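Local coordinates for putative hydrolase YdeN (Bacillus subtilis, PDB 1UXO), which is a putative serine hydrolase of the alpha/beta-hydrolase fold, possibly an esterase, whose natural substrate is not established, at residues 97-102 with 137-142; 128-133 with 184-189; 79-84 with 117-122. The protein carries 2 engineered substitutions. One frame throughout, in Å; residues are numbered along the deposited sequence.

Contact 1 (97-102 with 137-142); sequences LVSGFA and KDDQIV
Val142 meets Phe101 with both of its methyls, and the two side chains cross at about a right angle. CG2 of Val142 lies 3.6 Å from Phe101 CD2, obliquely to the ring. CG1 turns to the root of the same side chain, 3.8 Å from Phe101 CB. This division follows from the valine torsion: CG1 is anti to the backbone N (chi1 -176°), and CG2 is anti to the carbonyl carbon. The phenylalanine CG sits between its own backbone N and carbonyl carbon (chi1 60°), the crowded position, which brings it up toward Val142 CG1. Both valine methyls also press on the carbonyl of Ser99, whose O is 3.6 Å from Val142 CG2. That oxygen is buried and has no hydrogen-bonding partner in the model. It also lies in the plane of the Phe101 ring, at its edge.

The polar half of the contact runs through water. Ser99 OG and Asp139 OD2 are 3.7 Å apart and do not bond directly. Water 1 joins them: it donates to Asp139 OD2 at 2.8 Å and hydrogen-bonds to Ser99 OG. The other carboxylate oxygen faces its own loop. Asp139 OD1 accepts from Ile141 N at 2.8 Å, nearly along its C-O axis, and from Val142 N above the carboxylate plane. The first of these bonds closes an Asx turn. OD2 also accepts from His166 ND1, in line with the predicted charge relay of Asp139, His166 and Ser73. An alanine at Asp139 would probably leave His166 ND1 without its acceptor and the turn amides of Ile141 and Val142 without theirs. The chemistry implies a carboxylate kept from turning by the two loop amides on OD1, which leaves OD2 directed to His166 and water 1.

Contact 2 (128-133 with 184-189); sequences AKHRAV and TSYFSK
His130 CB stands over the centre of the Tyr186 ring. It lies 3.4 Å from the ring centroid and 3° off the ring normal, a CH-pi contact made square on the face. From there the histidine chain leads toward the helix backbone. CG, anti to the carbonyl carbon (chi1 -62°), is thereby set against the tyrosine, 3.8 Å from Tyr186 CD1. The two rings form an offset stack, with planes at 18° and centroids 4.9 Å apart. The side chains slide past each other in opposite directions, and Tyr186 CA comes over one face of the imidazole. CD2 is near Tyr186 CB.

The contact joins helix 177-188, near the C-terminal end of the model, to strand 128-136 of the parallel sheet. It is thus part of the helix-on-sheet layering of the alpha/beta-hydrolase fold.

At the outer end of the imidazole, CE1 meets Lys189 CD obliquely at 3.6 Å, on the same side of the ring as Tyr186 CA. NE2 lies near Lys189 CB. ND1 holds water 2 at 2.7 Å, in the ring plane. The same water accepts from Lys189 NZ at 3.0 Å, so it bridges the imidazole and the ammonium group. The tyrosine points its other end deeper: Tyr186 OH is 3.2 Å from Ala132 CB, which sits at the ring edge. This hydroxyl makes a weak hydrogen bond with Ile95 O of the adjoining strand.

Contact 3 (79-84 with 117-122); sequences ILRFLE and GSFDHQ
Arg81 bends at chi2 (-70°), which brings its CD up to Phe119 CE1; the two side chains cross at about a right angle. Glu84 extends beyond CG (chi2 -174°), which holds its CD out toward residues 118-120. The Arg81 guanidinium lies flat on one face of Phe119, with planes at 17°. It is a stacked cation-pi pair, CZ being 3.6 Å from the ring centroid. NE lies over the CE1 and CZ side of the ring, and NH2 lies over CE2. Leu80 CB packs obliquely against Phe119 CE1 at 3.6 Å.

The guanidinium edge is used as well. NH1 donates to Ser118 O at 3.0 Å, and NH2 donates to Gly117 O at 2.8 Å. Both acceptors lie near the guanidinium plane, but each carbonyl is met from above its own plane. NH1 also forms a salt bridge with Glu84 OE1, at 2.9 Å, on the syn side of that oxygen. The guanidinium is therefore held against rotation by three bonds at its rim and by the ring on its face. The other glutamate oxygen, OE2, takes the backbone N of Asp120 at 2.7 Å with its anti lone pair. One carboxylate thus steadies the arginine through OE1 and holds the loop to helix 75-84 through OE2.

Asp120 is the N-cap of helix 121-127, and its OD1 accepts from Lys123 N. The arrangement joins the start of that helix to helix 75-84, the helix that follows the nucleophile elbow in alpha/beta hydrolases, with Ser73 as the predicted nucleophile between strand 67-72 and this helix.

In the fold
Contacts 1 and 2 meet on neighbouring strands of the one parallel sheet, 92-98 and 128-136. Their centres are 20 Å apart, and Leu97 N lies 2.8 Å from Ala132 O, a probable hydrogen bond. Contact 1 holds the predicted relay residue Asp139, with the side chain of Val142 about 4 Å from that of Ser73. Contact 3 lies farther off, its Leu80 side chain about 12 Å from that of Ser73. It touches contact 1 through Phe119 CE2, 3.5 Å from Ala102 O, and through Leu97 CD2, 3.6 Å from Ile79 CD1. Contacts 2 and 3 do not touch; helix 121-127 leads from one to the other along the chain.

Contact 1 (97-102 with 137-142)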
ATOM      1  N   LEU A  97       2.992   2.757  -1.481  1.00  8.24           N
ATOM      2  CA  LEU A  97       2.358   1.731  -2.307  1.00  8.12           C
ATOM      3  C   LEU A  97       3.427   0.868  -2.908  1.00  8.61           C
ATOM      4  O   LEU A  97       4.036   1.233  -3.919  1.00  9.33           O
ATOM      5  CB  LEU A  97       1.480   2.364  -3.372  1.00  9.75           C
ATOM      6  CG  LEU A  97       0.539   3.453  -2.851  1.00 10.85           C
ATOM      7  CD1 LEU A  97      -0.246   4.120  -3.986  1.00 12.32           C
ATOM      8  CD2 LEU A  97      -0.427   2.868  -1.851  1.00 10.37           C
ATOM      9  N   VAL A  98       3.654  -0.293  -2.283  1.00  8.59           N
ATOM     10  CA  VAL A  98       4.633  -1.260  -2.786  1.00  8.25           C
ATOM     11  C   VAL A  98       4.033  -2.121  -3.884  1.00  7.96           C
ATOM     12  O   VAL A  98       3.043  -2.811  -3.661  1.00  7.48           O
ATOM     13  CB  VAL A  98       5.229  -2.108  -1.668  1.00  8.13           C
ATOM     14  CG1 VAL A  98       6.402  -2.880  -2.180  1.00  9.19           C
ATOM     15  CG2 VAL A  98       5.676  -1.190  -0.526  1.00  9.61           C
ATOM     16  N   SER A  99       4.609  -2.019  -5.076  1.00  7.55           N
ATOM     17  CA  SER A  99       4.087  -2.654  -6.290  1.00  8.21           C
ATOM     18  C   SER A  99       2.687  -2.199  -6.594  1.00  8.04           C
ATOM     19  O   SER A  99       1.842  -3.014  -7.000  1.00  9.31           O
ATOM     20  CB  SER A  99       4.151  -4.142  -6.160  1.00  8.76           C
ATOM     21  OG  SER A  99       5.422  -4.536  -5.765  1.00  9.87           O
ATOM     22  N   GLY A 100       2.432  -0.904  -6.370  1.00  7.84           N
ATOM     23  CA  GLY A 100       1.108  -0.343  -6.587  1.00  6.80           C
ATOM     24  C   GLY A 100       0.704  -0.290  -8.057  1.00  7.65           C
ATOM     25  O   GLY A 100       1.549  -0.131  -8.982  1.00  8.45           O
ATOM     26  N   PHE A 101      -0.591  -0.372  -8.285  1.00  7.63           N
ATOM     27  CA  PHE A 101      -1.126  -0.304  -9.618  1.00  8.30           C
ATOM     28  C   PHE A 101      -2.591   0.188  -9.505  1.00  9.13           C
ATOM     29  O   PHE A 101      -3.204   0.078  -8.426  1.00  9.84           O
ATOM     30  CB  PHE A 101      -1.053  -1.665 -10.341  1.00  8.44           C
ATOM     31  CG  PHE A 101      -1.807  -2.765  -9.641  1.00  7.36           C
ATOM     32  CD1 PHE A 101      -3.074  -3.149 -10.068  1.00  8.59           C
ATOM     33  CD2 PHE A 101      -1.241  -3.403  -8.537  1.00  8.25           C
ATOM     34  CE1 PHE A 101      -3.769  -4.158  -9.411  1.00  9.70           C
ATOM     35  CE2 PHE A 101      -1.929  -4.424  -7.867  1.00  7.28           C
ATOM     36  CZ  PHE A 101      -3.199  -4.797  -8.289  1.00  9.35           C
ATOM     37  N   ALA A 102      -3.109   0.757 -10.592  1.00  9.72           N
ATOM     38  CA  ALA A 102      -4.499   1.275 -10.642  1.00 10.34           C
ATOM     39  C   ALA A 102      -5.227   0.902 -11.965  1.00 10.91           C
ATOM     40  O   ALA A 102      -6.143   1.629 -12.412  1.00 11.84           O
ATOM     41  CB  ALA A 102      -4.481   2.808 -10.505  1.00 10.26           C
ATOM     42  N   LYS A 137      11.756  -3.304 -11.073  1.00  9.40           N
ATOM     43  CA  LYS A 137      11.878  -3.293 -12.522  1.00  9.04           C
ATOM     44  C   LYS A 137      11.569  -4.611 -13.175  1.00  7.73           C
ATOM     45  O   LYS A 137      11.041  -4.596 -14.294  1.00  9.92           O
ATOM     46  CB  LYS A 137      13.264  -2.804 -12.992  1.00  7.79           C
ATOM     47  CG  LYS A 137      13.399  -2.545 -14.478  1.00 11.64           C
ATOM     48  CD  LYS A 137      12.360  -1.543 -14.937  1.00 17.18           C
ATOM     49  CE  LYS A 137      12.637  -0.793 -16.229  1.00 22.19           C
ATOM     50  NZ  LYS A 137      12.633  -1.675 -17.379  1.00 24.34           N
ATOM     51  N   ASP A 138      11.849  -5.725 -12.503  1.00  9.28           N
ATOM     52  CA  ASP A 138      11.640  -7.049 -13.069  1.00 10.18           C
ATOM     53  C   ASP A 138      10.434  -7.816 -12.558  1.00 10.15           C
ATOM     54  O   ASP A 138      10.304  -9.034 -12.762  1.00 10.55           O
ATOM     55  CB  ASP A 138      12.949  -7.873 -13.014  1.00 11.59           C
ATOM     56  CG  ASP A 138      13.376  -8.249 -11.593  1.00 13.21           C
ATOM     57  OD1 ASP A 138      12.675  -7.835 -10.629  1.00 11.64           O
ATOM     58  OD2 ASP A 138      14.442  -8.947 -11.360  1.00 14.76           O
ATOM     59  N   ASP A 139       9.510  -7.069 -11.963  1.00  8.39           N
ATOM     60  CA  ASP A 139       8.223  -7.597 -11.529  1.00  8.62           C
ATOM     61  C   ASP A 139       7.399  -8.137 -12.729  1.00  9.65           C
ATOM     62  O   ASP A 139       7.129  -7.432 -13.706  1.00 10.42           O
ATOM     63  CB  ASP A 139       7.452  -6.478 -10.826  1.00  7.95           C
ATOM     64  CG  ASP A 139       6.307  -6.993  -9.922  1.00  7.70           C
ATOM     65  OD1 ASP A 139       5.650  -8.032 -10.253  1.00  8.86           O
ATOM     66  OD2 ASP A 139       6.023  -6.410  -8.857  1.00  9.72           O
ATOM     67  N   GLN A 140       7.085  -9.416 -12.673  1.00  9.87           N
ATOM     68  CA  GLN A 140       6.304 -10.050 -13.699  1.00 10.85           C
ATOM     69  C   GLN A 140       4.805 -10.153 -13.344  1.00 10.35           C
ATOM     70  O   GLN A 140       4.020 -10.716 -14.134  1.00 12.20           O
ATOM     71  CB  GLN A 140       6.886 -11.459 -13.939  1.00 11.80           C
ATOM     72  CG  GLN A 140       8.399 -11.487 -14.373  1.00 13.88           C
ATOM     73  CD  GLN A 140       8.598 -10.752 -15.635  1.00 17.43           C
ATOM     74  OE1 GLN A 140       7.887 -11.025 -16.630  1.00 19.87           O
ATOM     75  NE2 GLN A 140       9.473  -9.727 -15.614  1.00 19.12           N
ATOM     76  N   ILE A 141       4.398  -9.634 -12.192  1.00  9.69           N
ATOM     77  CA  ILE A 141       2.973  -9.641 -11.786  1.00 10.13           C
ATOM     78  C   ILE A 141       2.369  -8.262 -11.971  1.00  9.61           C
ATOM     79  O   ILE A 141       1.361  -8.092 -12.659  1.00 11.59           O
ATOM     80  CB  ILE A 141       2.795 -10.143 -10.349  1.00 10.50           C
ATOM     81  CG1 ILE A 141       3.267 -11.608 -10.234  1.00 12.78           C
ATOM     82  CG2 ILE A 141       1.304  -9.991  -9.973  1.00 13.42           C
ATOM     83  CD1 ILE A 141       3.392 -12.139  -8.803  1.00 15.01           C
ATOM     84  N   VAL A 142       3.009  -7.265 -11.350  1.00  8.55           N
ATOM     85  CA  VAL A 142       2.703  -5.851 -11.568  1.00  8.83           C
ATOM     86  C   VAL A 142       3.821  -5.206 -12.409  1.00  8.65           C
ATOM     87  O   VAL A 142       4.882  -4.887 -11.893  1.00  9.07           O
ATOM     88  CB  VAL A 142       2.562  -5.076 -10.252  1.00  7.29           C
ATOM     89  CG1 VAL A 142       2.155  -3.645 -10.552  1.00  8.50           C
ATOM     90  CG2 VAL A 142       1.456  -5.695  -9.378  1.00  9.52           C
TER
HETATM   91  O   HOH W   1       6.933  -3.923  -8.097  1.00  7.31           O

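Contact 2 (128-133 with 184-189)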
ATOM      1  N   ALA A 128      -3.365  12.416   1.493  1.00 10.69           N
ATOM      2  CA  ALA A 128      -2.104  11.867   2.006  1.00 10.80           C
ATOM      3  C   ALA A 128      -0.983  12.870   1.826  1.00 11.63           C
ATOM      4  O   ALA A 128      -0.607  13.205   0.704  1.00 12.79           O
ATOM      5  CB  ALA A 128      -1.797  10.556   1.363  1.00 12.41           C
ATOM      6  N   LYS A 129      -0.435  13.357   2.931  1.00 11.03           N
ATOM      7  CA  LYS A 129       0.590  14.409   2.843  1.00 12.42           C
ATOM      8  C   LYS A 129       1.855  13.975   2.109  1.00 11.85           C
ATOM      9  O   LYS A 129       2.433  14.724   1.307  1.00 11.91           O
ATOM     10  CB  LYS A 129       0.895  14.937   4.258  1.00 14.02           C
ATOM     11  CG  LYS A 129       1.951  15.996   4.357  1.00 17.51           C
ATOM     12  CD  LYS A 129       2.134  16.468   5.815  1.00 24.24           C
ATOM     13  CE  LYS A 129       2.908  17.789   5.895  1.00 28.00           C
ATOM     14  NZ  LYS A 129       3.667  17.953   7.214  1.00 28.44           N
ATOM     15  N   HIS A 130       2.305  12.778   2.406  1.00 10.01           N
ATOM     16  CA  HIS A 130       3.476  12.204   1.803  1.00 10.37           C
ATOM     17  C   HIS A 130       3.087  10.965   1.015  1.00  9.34           C
ATOM     18  O   HIS A 130       2.348  10.144   1.514  1.00  9.42           O
ATOM     19  CB  HIS A 130       4.471  11.829   2.906  1.00 11.27           C
ATOM     20  CG  HIS A 130       4.941  13.013   3.718  1.00 13.44           C
ATOM     21  ND1 HIS A 130       5.839  13.931   3.238  1.00 17.94           N
ATOM     22  CD2 HIS A 130       4.637  13.398   4.982  1.00 15.26           C
ATOM     23  CE1 HIS A 130       6.045  14.869   4.164  1.00 20.20           C
ATOM     24  NE2 HIS A 130       5.342  14.557   5.244  1.00 18.20           N
ATOM     25  N   ARG A 131       3.546  10.853  -0.219  1.00  7.50           N
ATOM     26  CA  ARG A 131       3.160   9.716  -1.091  1.00  7.29           C
ATOM     27  C   ARG A 131       4.368   9.141  -1.830  1.00  7.01           C
ATOM     28  O   ARG A 131       5.153   9.897  -2.394  1.00  7.72           O
ATOM     29  CB  ARG A 131       2.093  10.151  -2.083  1.00  8.49           C
ATOM     30  CG  ARG A 131       0.908  10.925  -1.496  1.00  7.30           C
ATOM     31  CD  ARG A 131      -0.059  11.560  -2.546  1.00  7.15           C
ATOM     32  NE  ARG A 131       0.671  12.574  -3.313  1.00  9.64           N
ATOM     33  CZ  ARG A 131       0.967  13.807  -2.886  1.00  7.56           C
ATOM     34  NH1 ARG A 131       0.582  14.224  -1.670  1.00  6.51           N
ATOM     35  NH2 ARG A 131       1.659  14.627  -3.682  1.00  9.19           N
ATOM     36  N   ALA A 132       4.461   7.814  -1.841  1.00  6.72           N
ATOM     37  CA  ALA A 132       5.514   7.097  -2.539  1.00  7.37           C
ATOM     38  C   ALA A 132       5.017   5.779  -3.075  1.00  7.20           C
ATOM     39  O   ALA A 132       4.069   5.173  -2.519  1.00  6.33           O
ATOM     40  CB  ALA A 132       6.711   6.852  -1.622  1.00  8.41           C
ATOM     41  N   VAL A 133       5.614   5.410  -4.195  1.00  7.98           N
ATOM     42  CA  VAL A 133       5.473   4.096  -4.846  1.00  8.06           C
ATOM     43  C   VAL A 133       6.862   3.424  -4.929  1.00  8.19           C
ATOM     44  O   VAL A 133       7.871   4.031  -5.366  1.00  9.18           O
ATOM     45  CB  VAL A 133       4.899   4.230  -6.235  1.00  7.39           C
ATOM     46  CG1 VAL A 133       4.835   2.871  -6.941  1.00  7.79           C
ATOM     47  CG2 VAL A 133       3.545   4.877  -6.190  1.00  7.22           C
ATOM     48  N   THR A 184      10.170   6.363   7.522  1.00 12.49           N
ATOM     49  CA  THR A 184      10.790   7.122   8.579  1.00 12.75           C
ATOM     50  C   THR A 184      11.129   8.565   8.153  1.00 12.23           C
ATOM     51  O   THR A 184      11.083   9.482   8.986  1.00 12.64           O
ATOM     52  CB  THR A 184      12.019   6.319   9.100  1.00 13.96           C
ATOM     53  OG1 THR A 184      11.513   5.169   9.801  1.00 14.48           O
ATOM     54  CG2 THR A 184      12.823   7.096  10.165  1.00 15.76           C
ATOM     55  N   SER A 185      11.482   8.765   6.896  1.00 11.90           N
ATOM     56  CA  SER A 185      11.794  10.108   6.386  1.00 13.40           C
ATOM     57  C   SER A 185      10.550  11.020   6.472  1.00 14.52           C
ATOM     58  O   SER A 185      10.655  12.239   6.697  1.00 14.35           O
ATOM     59  CB  SER A 185      12.382  10.036   4.976  1.00 14.64           C
ATOM     60  OG  SER A 185      11.383   9.846   3.968  1.00 17.64           O
ATOM     61  N   TYR A 186       9.379  10.423   6.346  1.00 15.33           N
ATOM     62  CA  TYR A 186       8.148  11.170   6.512  1.00 16.47           C
ATOM     63  C   TYR A 186       7.984  11.711   7.928  1.00 18.59           C
ATOM     64  O   TYR A 186       7.300  12.738   8.125  1.00 18.59           O
ATOM     65  CB  TYR A 186       6.945  10.292   6.273  1.00 16.12           C
ATOM     66  CG  TYR A 186       6.733   9.739   4.886  1.00 14.19           C
ATOM     67  CD1 TYR A 186       7.494  10.142   3.778  1.00 16.09           C
ATOM     68  CD2 TYR A 186       5.713   8.815   4.684  1.00 14.81           C
ATOM     69  CE1 TYR A 186       7.246   9.583   2.499  1.00 14.28           C
ATOM     70  CE2 TYR A 186       5.419   8.339   3.455  1.00 16.43           C
ATOM     71  CZ  TYR A 186       6.223   8.728   2.364  1.00 17.15           C
ATOM     72  OH  TYR A 186       5.859   8.206   1.155  1.00 21.69           O
ATOM     73  N   PHE A 187       8.429  10.942   8.917  1.00 19.89           N
ATOM     74  CA  PHE A 187       8.251  11.315  10.312  1.00 22.45           C
ATOM     75  C   PHE A 187       9.133  12.522  10.674  1.00 27.21           C
ATOM     76  O   PHE A 187       8.744  13.341  11.520  1.00 27.81           O
ATOM     77  CB  PHE A 187       8.608  10.173  11.269  1.00 21.58           C
ATOM     78  CG  PHE A 187       7.864   8.865  11.023  1.00 17.63           C
ATOM     79  CD1 PHE A 187       6.670   8.814  10.324  1.00 16.29           C
ATOM     80  CD2 PHE A 187       8.394   7.682  11.504  1.00 15.28           C
ATOM     81  CE1 PHE A 187       6.036   7.617  10.128  1.00 14.94           C
ATOM     82  CE2 PHE A 187       7.744   6.490  11.347  1.00 15.23           C
ATOM     83  CZ  PHE A 187       6.557   6.447  10.651  1.00 15.75           C
ATOM     84  N   SER A 188      10.316  12.593  10.072  1.00 31.32           N
ATOM     85  CA  SER A 188      11.251  13.701  10.363  1.00 35.18           C
ATOM     86  C   SER A 188      10.748  14.963   9.718  1.00 37.37           C
ATOM     87  O   SER A 188      10.870  16.041  10.282  1.00 38.41           O
ATOM     88  CB  SER A 188      12.680  13.439   9.876  1.00 35.77           C
ATOM     89  OG  SER A 188      12.718  12.925   8.546  1.00 38.30           O
ATOM     90  N   LYS A 189      10.182  14.822   8.525  1.00 39.40           N
ATOM     91  CA  LYS A 189       9.523  15.941   7.867  1.00 40.52           C
ATOM     92  C   LYS A 189       8.330  16.379   8.718  1.00 41.09           C
ATOM     93  O   LYS A 189       7.862  17.521   8.601  1.00 41.55           O
ATOM     94  CB  LYS A 189       9.037  15.554   6.458  1.00 41.23           C
ATOM     95  CG  LYS A 189      10.119  15.433   5.360  1.00 42.74           C
ATOM     96  CD  LYS A 189       9.634  14.432   4.289  1.00 43.89           C
ATOM     97  CE  LYS A 189      10.404  14.494   2.977  1.00 45.22           C
ATOM     98  NZ  LYS A 189       9.577  13.872   1.896  1.00 45.21           N
TER
HETATM   99  O   HOH W   2       6.839  13.747   0.750  1.00 36.14           O

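Contact 3 (79-84 with 117-122)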
ATOM      1  N   ILE A  79      -6.697   0.598  -0.990  1.00  8.57           N
ATOM      2  CA  ILE A  79      -6.628   1.786  -0.133  1.00  9.78           C
ATOM      3  C   ILE A  79      -6.874   3.062  -0.989  1.00  9.56           C
ATOM      4  O   ILE A  79      -7.388   4.033  -0.473  1.00  9.67           O
ATOM      5  CB  ILE A  79      -5.317   1.869   0.696  1.00 11.78           C
ATOM      6  CG1 ILE A  79      -4.092   1.944  -0.141  1.00 13.68           C
ATOM      7  CG2 ILE A  79      -5.249   0.784   1.820  1.00 12.32           C
ATOM      8  CD1 ILE A  79      -2.840   2.457   0.793  1.00 17.63           C
ATOM      9  N   LEU A  80      -6.552   3.044  -2.291  1.00  9.25           N
ATOM     10  CA  LEU A  80      -6.865   4.195  -3.164  1.00 10.74           C
ATOM     11  C   LEU A  80      -8.394   4.402  -3.260  1.00 10.63           C
ATOM     12  O   LEU A  80      -8.916   5.544  -3.144  1.00 10.87           O
ATOM     13  CB  LEU A  80      -6.244   4.053  -4.581  1.00 11.15           C
ATOM     14  CG  LEU A  80      -4.717   4.073  -4.647  1.00 13.73           C
ATOM     15  CD1 LEU A  80      -4.251   3.799  -6.045  1.00 16.51           C
ATOM     16  CD2 LEU A  80      -4.148   5.347  -4.098  1.00 13.88           C
ATOM     17  N   ARG A  81      -9.123   3.314  -3.456  1.00 10.21           N
ATOM     18  CA  ARG A  81     -10.572   3.400  -3.464  1.00  9.19           C
ATOM     19  C   ARG A  81     -11.117   3.846  -2.123  1.00  9.17           C
ATOM     20  O   ARG A  81     -12.093   4.594  -2.060  1.00  9.14           O
ATOM     21  CB  ARG A  81     -11.188   2.109  -3.877  1.00 10.60           C
ATOM     22  CG  ARG A  81     -10.963   1.763  -5.296  1.00 13.26           C
ATOM     23  CD  ARG A  81     -11.785   2.712  -6.228  1.00 16.24           C
ATOM     24  NE  ARG A  81     -11.567   2.337  -7.590  1.00 18.53           N
ATOM     25  CZ  ARG A  81     -11.706   3.120  -8.632  1.00 18.11           C
ATOM     26  NH1 ARG A  81     -12.137   4.381  -8.513  1.00 16.09           N
ATOM     27  NH2 ARG A  81     -11.407   2.587  -9.809  1.00 20.37           N
ATOM     28  N   PHE A  82     -10.527   3.343  -1.041  1.00  9.00           N
ATOM     29  CA  PHE A  82     -10.900   3.751   0.312  1.00  9.69           C
ATOM     30  C   PHE A  82     -10.742   5.237   0.512  1.00 10.08           C
ATOM     31  O   PHE A  82     -11.656   5.918   1.030  1.00 10.17           O
ATOM     32  CB  PHE A  82     -10.061   2.935   1.296  1.00 10.06           C
ATOM     33  CG  PHE A  82     -10.395   3.133   2.702  1.00 11.47           C
ATOM     34  CD1 PHE A  82     -11.627   2.770   3.208  1.00 12.21           C
ATOM     35  CD2 PHE A  82      -9.424   3.666   3.573  1.00 14.56           C
ATOM     36  CE1 PHE A  82     -11.903   2.969   4.589  1.00 14.10           C
ATOM     37  CE2 PHE A  82      -9.693   3.834   4.952  1.00 16.40           C
ATOM     38  CZ  PHE A  82     -10.943   3.486   5.435  1.00 15.10           C
ATOM     39  N   LEU A  83      -9.596   5.791   0.125  1.00 10.24           N
ATOM     40  CA  LEU A  83      -9.352   7.231   0.320  1.00 11.02           C
ATOM     41  C   LEU A  83     -10.278   8.057  -0.529  1.00 11.70           C
ATOM     42  O   LEU A  83     -10.660   9.149  -0.106  1.00 10.26           O
ATOM     43  CB  LEU A  83      -7.929   7.594  -0.051  1.00 11.61           C
ATOM     44  CG  LEU A  83      -6.854   6.925   0.808  1.00 13.40           C
ATOM     45  CD1 LEU A  83      -5.546   7.284   0.164  1.00 16.07           C
ATOM     46  CD2 LEU A  83      -6.920   7.445   2.212  1.00 16.79           C
ATOM     47  N   GLU A  84     -10.659   7.573  -1.722  1.00 12.19           N
ATOM     48  CA  GLU A  84     -11.591   8.351  -2.558  1.00 14.04           C
ATOM     49  C   GLU A  84     -12.878   8.645  -1.849  1.00 13.75           C
ATOM     50  O   GLU A  84     -13.446   9.710  -2.041  1.00 13.88           O
ATOM     51  CB  GLU A  84     -12.028   7.592  -3.813  1.00 15.02           C
ATOM     52  CG  GLU A  84     -11.104   7.616  -4.929  1.00 17.18           C
ATOM     53  CD  GLU A  84     -11.690   6.945  -6.180  1.00 18.55           C
ATOM     54  OE1 GLU A  84     -12.374   5.909  -6.070  1.00 15.77           O
ATOM     55  OE2 GLU A  84     -11.464   7.468  -7.285  1.00 19.55           O
ATOM     56  N   GLY A 117     -12.486   1.270 -13.517  1.00 13.92           N
ATOM     57  CA  GLY A 117     -12.937   2.632 -13.418  1.00 14.57           C
ATOM     58  C   GLY A 117     -11.769   3.554 -13.088  1.00 13.96           C
ATOM     59  O   GLY A 117     -10.820   3.151 -12.441  1.00 14.24           O
ATOM     60  N   SER A 118     -11.837   4.773 -13.566  1.00 13.04           N
ATOM     61  CA  SER A 118     -10.869   5.805 -13.170  1.00 12.55           C
ATOM     62  C   SER A 118     -10.904   6.155 -11.686  1.00 10.88           C
ATOM     63  O   SER A 118     -11.878   5.981 -10.993  1.00 10.25           O
ATOM     64  CB  SER A 118     -11.068   7.067 -13.977  1.00 12.74           C
ATOM     65  OG  SER A 118     -10.936   6.775 -15.326  1.00 17.81           O
ATOM     66  N   PHE A 119      -9.777   6.623 -11.204  1.00 11.48           N
ATOM     67  CA  PHE A 119      -9.620   7.089  -9.838  1.00 12.31           C
ATOM     68  C   PHE A 119      -9.636   8.650  -9.857  1.00 11.12           C
ATOM     69  O   PHE A 119      -9.149   9.287 -10.787  1.00  9.89           O
ATOM     70  CB  PHE A 119      -8.247   6.600  -9.290  1.00 13.19           C
ATOM     71  CG  PHE A 119      -8.181   5.135  -9.042  1.00 16.05           C
ATOM     72  CD1 PHE A 119      -8.288   4.644  -7.732  1.00 17.80           C
ATOM     73  CD2 PHE A 119      -8.097   4.210 -10.093  1.00 19.95           C
ATOM     74  CE1 PHE A 119      -8.287   3.273  -7.456  1.00 19.50           C
ATOM     75  CE2 PHE A 119      -8.111   2.843  -9.834  1.00 20.91           C
ATOM     76  CZ  PHE A 119      -8.178   2.357  -8.502  1.00 21.21           C
ATOM     77  N   ASP A 120     -10.105   9.252  -8.776  1.00 11.24           N
ATOM     78  CA  ASP A 120     -10.061  10.687  -8.584  1.00 10.53           C
ATOM     79  C   ASP A 120      -8.675  11.011  -7.966  1.00 10.44           C
ATOM     80  O   ASP A 120      -8.440  10.936  -6.771  1.00  8.05           O
ATOM     81  CB  ASP A 120     -11.179  11.118  -7.661  1.00 11.27           C
ATOM     82  CG  ASP A 120     -11.214  12.619  -7.395  1.00 11.57           C
ATOM     83  OD1 ASP A 120     -10.264  13.390  -7.751  1.00 10.15           O
ATOM     84  OD2 ASP A 120     -12.176  13.133  -6.746  1.00 12.36           O
ATOM     85  N   HIS A 121      -7.753  11.366  -8.843  1.00 10.22           N
ATOM     86  CA  HIS A 121      -6.335  11.606  -8.435  1.00 10.38           C
ATOM     87  C   HIS A 121      -6.186  12.767  -7.456  1.00 10.28           C
ATOM     88  O   HIS A 121      -5.389  12.692  -6.554  1.00 10.39           O
ATOM     89  CB  HIS A 121      -5.393  11.753  -9.675  1.00 11.26           C
ATOM     90  CG  HIS A 121      -5.469  10.547 -10.598  1.00 14.01           C
ATOM     91  ND1 HIS A 121      -5.667  10.636 -11.960  1.00 15.54           N
ATOM     92  CD2 HIS A 121      -5.392   9.229 -10.332  1.00 14.42           C
ATOM     93  CE1 HIS A 121      -5.719   9.427 -12.491  1.00 14.95           C
ATOM     94  NE2 HIS A 121      -5.562   8.558 -11.514  1.00 13.13           N
ATOM     95  N   GLN A 122      -6.959  13.840  -7.661  1.00 10.48           N
ATOM     96  CA  GLN A 122      -6.852  15.006  -6.816  1.00 10.73           C
ATOM     97  C   GLN A 122      -7.261  14.682  -5.365  1.00 10.21           C
ATOM     98  O   GLN A 122      -6.637  15.105  -4.422  1.00  9.42           O
ATOM     99  CB  GLN A 122      -7.700  16.166  -7.385  1.00 11.70           C
ATOM    100  CG  GLN A 122      -7.611  17.431  -6.540  1.00 14.20           C
ATOM    101  CD  GLN A 122      -8.349  18.643  -7.150  1.00 18.14           C
ATOM    102  OE1 GLN A 122      -8.802  18.613  -8.309  1.00 20.92           O
ATOM    103  NE2 GLN A 122      -8.477  19.704  -6.358  1.00 21.04           N
TER